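Aminopentol aminotransferase (Sphingopyxis macrogoltabida, PDB 6HBS) catalyses the PLP-dependent deamination of aminopentol (hydrolysed fumonisin B1) to its 2-keto derivative, passing the amino group preferably to pyruvate. Local coordinates at residues Ile282-Gly286 with Ser287-Ser291; Ile94-Asn97 with Leu98-Phe102; Thr124-Val127 with Leu128-His132. All coordinates share one frame; numbering follows the deposited sequence.

Contact 1 (Ile282-Gly286 with Ser287-Ser291); sequences IFVTG and SFWFS. With PLP (pyridoxal-5'-phosphate), chain E.
Trp289 folds back under the chain that leads into it, and its indole lies flat against the peptide joining Thr285 to Gly286. Thr285 C sits 3.4 Å above the ring plane and over its centre. Next to it, Gly286 CA makes a CH-pi contact 3.5 Å from the centroid of the five-membered ring of Trp289, only 11° off the normal. A CB on Gly286 would probably run into Trp289 NE1. The indole reaches this place because its CG stands beside the backbone N (chi1 -68°). At the six-membered end of the indole, Val284 CB meets Trp289 CZ3 at 4.1 Å, the two side chains crossing at about a right angle. Phe290 comes in from another direction and presents its edge, putting CE2 3.6 Å from Thr285 OG1.

One backbone hydrogen bond closes the type I turn from Gly286 to Trp289: Trp289 N gives to Gly286 O at 3.0 Å, nearly straight, though the donor stands above the carbonyl plane. A second type I turn, Phe288 to Ser291, overlaps it by two residues.

Ser287, in the first turn, grips the PLP phosphate. Its N donates to O3P at 2.8 Å and weakly to O1P, and its OG to O1P at 3.0 Å. Gly118, Ser119 and Arg233 of the second subunit also hydrogen-bond the cofactor, which thus lies in a shared active site, as in other class-III aminotransferases. The polar ends of Trp289 and Thr285 also cross the interface, NE1 to Asn117 and OG1 to His25 of the second subunit.

The whole stretch bridges helix 276-281 and helix 292-307. Val284 and Trp289 rest on strand 111-115, while Ile282 leans on helix 118-133.

Contact 2 (Ile94-Asn97 with Leu98-Phe102); sequences IMVN and LAEAF
Glu100 lays its side chain back over the preceding turn, against Val96: OE2 lies 3.9 Å from Val96 CG1, and Glu100 CG passes 3.3 Å from Val96 O. With CG beside the backbone N (chi1 -74°) and the chain extended beyond it, the carboxylate is carried back past the Val96 carbonyl to the methyl. There OE1 forms a salt bridge with Arg13 of the second subunit, whose side of the interface also meets Val96 and Asn97, so the charge is paired across the dimer.

Behind this, each backbone N-H gives to the carbonyl four residues back. Glu100 N reaches Val96 O at 2.9 Å and Ala101 N reaches Asn97 O at 2.9 Å. The CB atoms of Leu98 and Ala99 settle near the carbonyls of Ile94 and Met95, Leu98 CB lying 3.6 Å from Ile94 O. Leu98, Ala99 and Phe102 pack inward on Phe114 of strand 111-115, and Leu98 also touches helix 292-307.

This is an alpha helix with i to i+4 pairing, one side covering the central sheet of a fold type I aminotransferase and another meeting its dimer partner.

Contact 3 (Thr124-Val127 with Leu128-His132); sequences TAMV and LARAH
Leu128 starts the second turn by giving its N-H to Thr124 O at 2.8 Å, and its CB sits 3.2 Å from that same oxygen. The leucine side chain packs on Leu226 and Leu269 of the central sheet.

Ala129 follows, its N bonded to Ala125 O at 2.9 Å and its methyl tucked between the carbonyls of Ala125 and Met126. The small side chains of Ala125 and Ala129 are consistent with close packing of helix 118-133 on strands 189-194, 226-230 and 267-271, part of the seven-stranded mixed sheet, with one antiparallel strand inside it, of the fold type I aminotransferases. The N-terminal end of this helix carries Gly118 and Ser119 of the PLP pocket.

Arg130 N bonds to Met126 O at 3.2 Å, and the two side chains run side by side, pointing the same way. Met126 CG comes over one face of the guanidinium, 3.8 Å above its plane, while SD lies 3.8 Å from Arg130 NH1. Met126 leaves with CG anti to its N (chi1 170°), and with chi2 extended this carries SD alongside NH1; the bend at chi3 (83°) brings CE to it as well. Arg130 NE is held by Lys136 O and NH2, more weakly, by His166 O. A leucine in place of this arginine would probably leave the Lys136 carbonyl without this donor and take the flat cover off Met126.

Ala131 N closes on Val127 O at 2.9 Å, and its small side chain faces Ala157 of the second subunit.

How the contacts relate
From the N terminus the order is contact 2 on helix 94-105, contact 3 on helix 118-133, then, some 150 residues later, contact 1 in the loop before helix 292-307. Each closes only a turn or two of local chain; they follow in series, and none nests or crosses. The late loop is what joins them in space. Phe290 of contact 1 packs on Met95 of contact 2, and at its other end Ile282 packs on Thr124, Val127 and Ala131 of contact 3. Contacts 2 and 3 stay about 12 Å apart at their nearest atoms. All three also reach the second subunit, so helices and loop together build part of the dimer interface.

Contact 1 (Ile282-Gly286 with Ser287-Ser291)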
loop_
_atom_site.group_PDB
_atom_site.type_symbol
_atom_site.label_atom_id
_atom_site.label_comp_id
_atom_site.label_asym_id
_atom_site.label_seq_id
_atom_site.Cartn_x
_atom_site.Cartn_y
_atom_site.Cartn_z
ATOM N N ILE A 282 -18.893 -2.229 -1.279
ATOM C CA ILE A 282 -17.897 -1.229 -0.858
ATOM C C ILE A 282 -17.002 -0.882 -2.050
ATOM O O ILE A 282 -16.914 -1.639 -2.992
ATOM C CB ILE A 282 -17.056 -1.719 0.349
ATOM C CG1 ILE A 282 -16.223 -2.965 0.005
ATOM C CG2 ILE A 282 -17.944 -1.907 1.560
ATOM C CD1 ILE A 282 -15.308 -3.423 1.117
ATOM N N PHE A 283 -16.349 0.274 -1.964
ATOM C CA PHE A 283 -15.377 0.717 -2.987
ATOM C C PHE A 283 -14.000 0.858 -2.342
ATOM O O PHE A 283 -13.734 1.800 -1.575
ATOM C CB PHE A 283 -15.758 2.036 -3.670
ATOM C CG PHE A 283 -14.837 2.357 -4.826
ATOM C CD1 PHE A 283 -14.914 1.625 -6.009
ATOM C CD2 PHE A 283 -13.820 3.291 -4.690
ATOM C CE1 PHE A 283 -14.038 1.873 -7.061
ATOM C CE2 PHE A 283 -12.958 3.555 -5.747
ATOM C CZ PHE A 283 -13.067 2.846 -6.923
ATOM N N VAL A 284 -13.127 -0.076 -2.717
ATOM C CA VAL A 284 -11.753 -0.108 -2.265
ATOM C C VAL A 284 -10.901 -0.437 -3.502
ATOM O O VAL A 284 -11.286 -1.249 -4.345
ATOM C CB VAL A 284 -11.553 -1.102 -1.107
ATOM C CG1 VAL A 284 -12.370 -0.731 0.131
ATOM C CG2 VAL A 284 -11.843 -2.536 -1.530
ATOM N N THR A 285 -9.786 0.270 -3.645
ATOM C CA THR A 285 -8.899 0.056 -4.787
ATOM C C THR A 285 -7.544 0.676 -4.475
ATOM O O THR A 285 -7.419 1.482 -3.543
ATOM C CB THR A 285 -9.509 0.691 -6.045
ATOM O OG1 THR A 285 -8.933 0.126 -7.227
ATOM C CG2 THR A 285 -9.391 2.206 -6.054
ATOM N N GLY A 286 -6.577 0.386 -5.351
ATOM C CA GLY A 286 -5.353 1.129 -5.430
ATOM C C GLY A 286 -4.611 0.828 -6.720
ATOM O O GLY A 286 -4.723 -0.263 -7.261
ATOM N N SER A 287 -3.868 1.827 -7.180
ATOM C CA SER A 287 -3.071 1.781 -8.411
ATOM C C SER A 287 -2.300 0.462 -8.550
ATOM O O SER A 287 -2.097 -0.007 -9.664
ATOM C CB SER A 287 -2.069 2.916 -8.411
ATOM O OG SER A 287 -2.751 4.139 -8.295
ATOM N N PHE A 288 -1.761 -0.022 -7.429
ATOM C CA PHE A 288 -0.781 -1.076 -7.450
ATOM C C PHE A 288 -1.397 -2.407 -7.022
ATOM O O PHE A 288 -0.697 -3.414 -6.956
ATOM C CB PHE A 288 0.415 -0.712 -6.575
ATOM C CG PHE A 288 1.185 0.501 -7.026
ATOM C CD1 PHE A 288 1.737 0.571 -8.299
ATOM C CD2 PHE A 288 1.379 1.571 -6.175
ATOM C CE1 PHE A 288 2.428 1.710 -8.713
ATOM C CE2 PHE A 288 2.096 2.696 -6.579
ATOM C CZ PHE A 288 2.611 2.771 -7.855
ATOM N N TRP A 289 -2.701 -2.417 -6.726
ATOM C CA TRP A 289 -3.349 -3.601 -6.121
ATOM C C TRP A 289 -3.476 -4.758 -7.108
ATOM O O TRP A 289 -3.743 -5.881 -6.667
ATOM C CB TRP A 289 -4.720 -3.243 -5.524
ATOM C CG TRP A 289 -4.674 -2.352 -4.312
ATOM C CD1 TRP A 289 -3.653 -1.537 -3.901
ATOM C CD2 TRP A 289 -5.728 -2.175 -3.340
ATOM N NE1 TRP A 289 -3.993 -0.897 -2.730
ATOM C CE2 TRP A 289 -5.263 -1.253 -2.378
ATOM C CE3 TRP A 289 -7.003 -2.719 -3.185
ATOM C CZ2 TRP A 289 -6.058 -0.825 -1.305
ATOM C CZ3 TRP A 289 -7.786 -2.304 -2.122
ATOM C CH2 TRP A 289 -7.296 -1.401 -1.179
ATOM N N PHE A 290 -3.356 -4.487 -8.419
ATOM C CA PHE A 290 -3.616 -5.464 -9.462
ATOM C C PHE A 290 -2.306 -5.912 -10.129
ATOM O O PHE A 290 -2.347 -6.611 -11.146
ATOM C CB PHE A 290 -4.643 -4.905 -10.459
ATOM C CG PHE A 290 -5.892 -4.440 -9.748
ATOM C CD1 PHE A 290 -6.768 -5.362 -9.220
ATOM C CD2 PHE A 290 -6.093 -3.107 -9.463
ATOM C CE1 PHE A 290 -7.870 -4.954 -8.481
ATOM C CE2 PHE A 290 -7.205 -2.698 -8.744
ATOM C CZ PHE A 290 -8.096 -3.622 -8.261
ATOM N N SER A 291 -1.163 -5.553 -9.535
ATOM C CA SER A 291 0.141 -5.862 -10.108
ATOM C C SER A 291 0.439 -7.373 -10.016
ATOM O O SER A 291 0.281 -7.994 -8.959
ATOM C CB SER A 291 1.217 -5.054 -9.446
ATOM O OG SER A 291 0.944 -3.674 -9.571
HETATM N N1 PLP E . -4.895 10.846 -5.675
HETATM C C2 PLP E . -5.169 10.875 -7.005
HETATM C C2A PLP E . -5.310 12.206 -7.721
HETATM C C3 PLP E . -5.304 9.642 -7.790
HETATM O O3 PLP E . -5.581 9.691 -9.125
HETATM C C4 PLP E . -5.118 8.337 -7.126
HETATM C C4A PLP E . -5.220 7.086 -7.942
HETATM C C5 PLP E . -4.847 8.426 -5.654
HETATM C C6 PLP E . -4.747 9.668 -5.021
HETATM C C5A PLP E . -4.668 7.188 -4.828
HETATM O O4P PLP E . -3.591 6.383 -5.290
HETATM P P PLP E . -3.708 4.791 -5.027
HETATM O O1P PLP E . -2.295 4.335 -5.378
HETATM O O2P PLP E . -4.079 4.620 -3.547
HETATM O O3P PLP E . -4.726 4.214 -5.940
#

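Contact 2 (Ile94-Asn97 with Leu98-Phe102)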
loop_
_atom_site.group_PDB
_atom_site.type_symbol
_atom_site.label_atom_id
_atom_site.label_comp_id
_atom_site.label_asym_id
_atom_site.label_seq_id
_atom_site.Cartn_x
_atom_site.Cartn_y
_atom_site.Cartn_z
ATOM N N ILE A 94 -3.206 -14.369 -13.821
ATOM C CA ILE A 94 -2.716 -15.140 -12.653
ATOM C C ILE A 94 -3.383 -14.671 -11.344
ATOM O O ILE A 94 -3.312 -15.404 -10.342
ATOM C CB ILE A 94 -1.184 -15.184 -12.514
ATOM C CG1 ILE A 94 -0.582 -13.843 -12.126
ATOM C CG2 ILE A 94 -0.525 -15.752 -13.758
ATOM C CD1 ILE A 94 0.836 -13.938 -11.683
ATOM N N MET A 95 -4.022 -13.492 -11.348
ATOM C CA MET A 95 -4.877 -13.061 -10.225
ATOM C C MET A 95 -5.926 -14.132 -9.898
ATOM O O MET A 95 -6.191 -14.407 -8.716
ATOM C CB MET A 95 -5.577 -11.727 -10.490
ATOM C CG MET A 95 -6.313 -11.184 -9.264
ATOM S SD MET A 95 -7.122 -9.614 -9.610
ATOM C CE MET A 95 -7.839 -9.260 -8.003
ATOM N N VAL A 96 -6.489 -14.752 -10.936
ATOM C CA VAL A 96 -7.487 -15.792 -10.768
ATOM C C VAL A 96 -6.847 -17.017 -10.106
ATOM O O VAL A 96 -7.434 -17.588 -9.169
ATOM C CB VAL A 96 -8.206 -16.150 -12.089
ATOM C CG1 VAL A 96 -9.240 -17.252 -11.871
ATOM C CG2 VAL A 96 -8.858 -14.927 -12.705
ATOM N N ASN A 97 -5.660 -17.411 -10.570
ATOM C CA ASN A 97 -4.926 -18.548 -10.020
ATOM C C ASN A 97 -4.580 -18.298 -8.544
ATOM O O ASN A 97 -4.686 -19.205 -7.730
ATOM C CB ASN A 97 -3.666 -18.854 -10.821
ATOM C CG ASN A 97 -4.021 -19.252 -12.237
ATOM O OD1 ASN A 97 -4.497 -18.445 -13.010
ATOM N ND2 ASN A 97 -3.878 -20.512 -12.551
ATOM N N LEU A 98 -4.155 -17.076 -8.226
ATOM C CA LEU A 98 -3.801 -16.739 -6.838
ATOM C C LEU A 98 -5.048 -16.816 -5.942
ATOM O O LEU A 98 -4.982 -17.427 -4.872
ATOM C CB LEU A 98 -3.144 -15.364 -6.779
ATOM C CG LEU A 98 -2.884 -14.819 -5.382
ATOM C CD1 LEU A 98 -1.928 -15.708 -4.603
ATOM C CD2 LEU A 98 -2.393 -13.400 -5.467
ATOM N N ALA A 99 -6.174 -16.238 -6.372
ATOM C CA ALA A 99 -7.379 -16.256 -5.565
ATOM C C ALA A 99 -7.837 -17.698 -5.349
ATOM O O ALA A 99 -8.249 -18.045 -4.248
ATOM C CB ALA A 99 -8.463 -15.418 -6.173
ATOM N N GLU A 100 -7.749 -18.531 -6.396
ATOM C CA GLU A 100 -8.089 -19.968 -6.264
ATOM C C GLU A 100 -7.186 -20.624 -5.219
ATOM O O GLU A 100 -7.656 -21.367 -4.366
ATOM C CB GLU A 100 -7.980 -20.717 -7.593
ATOM C CG GLU A 100 -9.121 -20.387 -8.522
ATOM C CD GLU A 100 -8.973 -20.833 -9.976
ATOM O OE1 GLU A 100 -7.830 -21.127 -10.402
ATOM O OE2 GLU A 100 -10.011 -20.866 -10.671
ATOM N N ALA A 101 -5.888 -20.362 -5.303
ATOM C CA ALA A 101 -4.939 -21.027 -4.396
ATOM C C ALA A 101 -5.220 -20.595 -2.950
ATOM O O ALA A 101 -5.259 -21.434 -2.024
ATOM C CB ALA A 101 -3.522 -20.752 -4.797
ATOM N N PHE A 102 -5.404 -19.295 -2.741
ATOM C CA PHE A 102 -5.505 -18.776 -1.380
ATOM C C PHE A 102 -6.838 -19.232 -0.770
ATOM O O PHE A 102 -6.868 -19.690 0.350
ATOM C CB PHE A 102 -5.290 -17.262 -1.371
ATOM C CG PHE A 102 -4.633 -16.687 -0.140
ATOM C CD1 PHE A 102 -4.907 -17.183 1.136
ATOM C CD2 PHE A 102 -3.785 -15.600 -0.248
ATOM C CE1 PHE A 102 -4.297 -16.640 2.257
ATOM C CE2 PHE A 102 -3.197 -15.038 0.879
ATOM C CZ PHE A 102 -3.465 -15.552 2.129
#

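Contact 3 (Thr124-Val127 with Leu128-His132)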
loop_
_atom_site.group_PDB
_atom_site.type_symbol
_atom_site.label_atom_id
_atom_site.label_comp_id
_atom_site.label_asym_id
_atom_site.label_seq_id
_atom_site.Cartn_x
_atom_site.Cartn_y
_atom_site.Cartn_z
ATOM N N THR A 124 -10.316 -2.408 4.935
ATOM C CA THR A 124 -11.318 -2.986 4.057
ATOM C C THR A 124 -12.284 -3.850 4.884
ATOM O O THR A 124 -13.515 -3.768 4.681
ATOM C CB THR A 124 -10.709 -3.761 2.880
ATOM O OG1 THR A 124 -9.862 -2.890 2.116
ATOM C CG2 THR A 124 -11.782 -4.319 1.970
ATOM N N ALA A 125 -11.746 -4.673 5.804
ATOM C CA ALA A 125 -12.583 -5.523 6.652
ATOM C C ALA A 125 -13.547 -4.666 7.489
ATOM O O ALA A 125 -14.727 -5.010 7.639
ATOM C CB ALA A 125 -11.711 -6.401 7.529
ATOM N N MET A 126 -13.047 -3.544 8.004
ATOM C CA MET A 126 -13.832 -2.616 8.873
ATOM C C MET A 126 -15.022 -2.046 8.078
ATOM O O MET A 126 -16.175 -2.107 8.536
ATOM C CB MET A 126 -12.950 -1.484 9.380
ATOM C CG MET A 126 -13.711 -0.376 10.069
ATOM S SD MET A 126 -12.600 0.899 10.601
ATOM C CE MET A 126 -12.431 1.831 9.079
ATOM N N VAL A 127 -14.749 -1.525 6.872
ATOM C CA VAL A 127 -15.763 -0.944 6.010
ATOM C C VAL A 127 -16.759 -2.020 5.542
ATOM O O VAL A 127 -17.982 -1.800 5.611
ATOM C CB VAL A 127 -15.119 -0.169 4.848
ATOM C CG1 VAL A 127 -16.162 0.308 3.847
ATOM C CG2 VAL A 127 -14.311 1.001 5.357
ATOM N N LEU A 128 -16.262 -3.182 5.101
ATOM C CA LEU A 128 -17.100 -4.316 4.726
ATOM C C LEU A 128 -18.095 -4.636 5.855
ATOM O O LEU A 128 -19.275 -4.811 5.587
ATOM C CB LEU A 128 -16.229 -5.531 4.413
ATOM C CG LEU A 128 -16.876 -6.684 3.652
ATOM C CD1 LEU A 128 -15.791 -7.545 2.997
ATOM C CD2 LEU A 128 -17.714 -7.587 4.544
ATOM N N ALA A 129 -17.598 -4.762 7.093
ATOM C CA ALA A 129 -18.441 -5.191 8.216
ATOM C C ALA A 129 -19.577 -4.186 8.471
ATOM O O ALA A 129 -20.709 -4.612 8.733
ATOM C CB ALA A 129 -17.609 -5.431 9.446
ATOM N N ARG A 130 -19.290 -2.885 8.359
ATOM C CA ARG A 130 -20.275 -1.850 8.512
ATOM C C ARG A 130 -21.305 -1.938 7.376
ATOM O O ARG A 130 -22.502 -1.864 7.648
ATOM C CB ARG A 130 -19.596 -0.483 8.584
ATOM C CG ARG A 130 -18.810 -0.260 9.861
ATOM C CD ARG A 130 -18.047 1.052 9.898
ATOM N NE ARG A 130 -17.657 1.304 11.282
ATOM C CZ ARG A 130 -16.680 2.112 11.656
ATOM N NH1 ARG A 130 -15.951 2.741 10.736
ATOM N NH2 ARG A 130 -16.445 2.289 12.950
ATOM N N ALA A 131 -20.851 -2.113 6.116
ATOM C CA ALA A 131 -21.766 -2.331 4.978
ATOM C C ALA A 131 -22.662 -3.557 5.180
ATOM O O ALA A 131 -23.851 -3.513 4.830
ATOM C CB ALA A 131 -21.016 -2.462 3.677
ATOM N N HIS A 132 -22.081 -4.644 5.681
ATOM C CA HIS A 132 -22.735 -5.925 5.807
ATOM C C HIS A 132 -23.851 -5.830 6.847
ATOM O O HIS A 132 -24.934 -6.360 6.633
ATOM C CB HIS A 132 -21.748 -7.011 6.216
ATOM C CG HIS A 132 -22.362 -8.348 6.467
ATOM N ND1 HIS A 132 -22.624 -9.241 5.461
ATOM C CD2 HIS A 132 -22.750 -8.955 7.612
ATOM C CE1 HIS A 132 -23.151 -10.342 5.978
ATOM N NE2 HIS A 132 -23.249 -10.186 7.302
#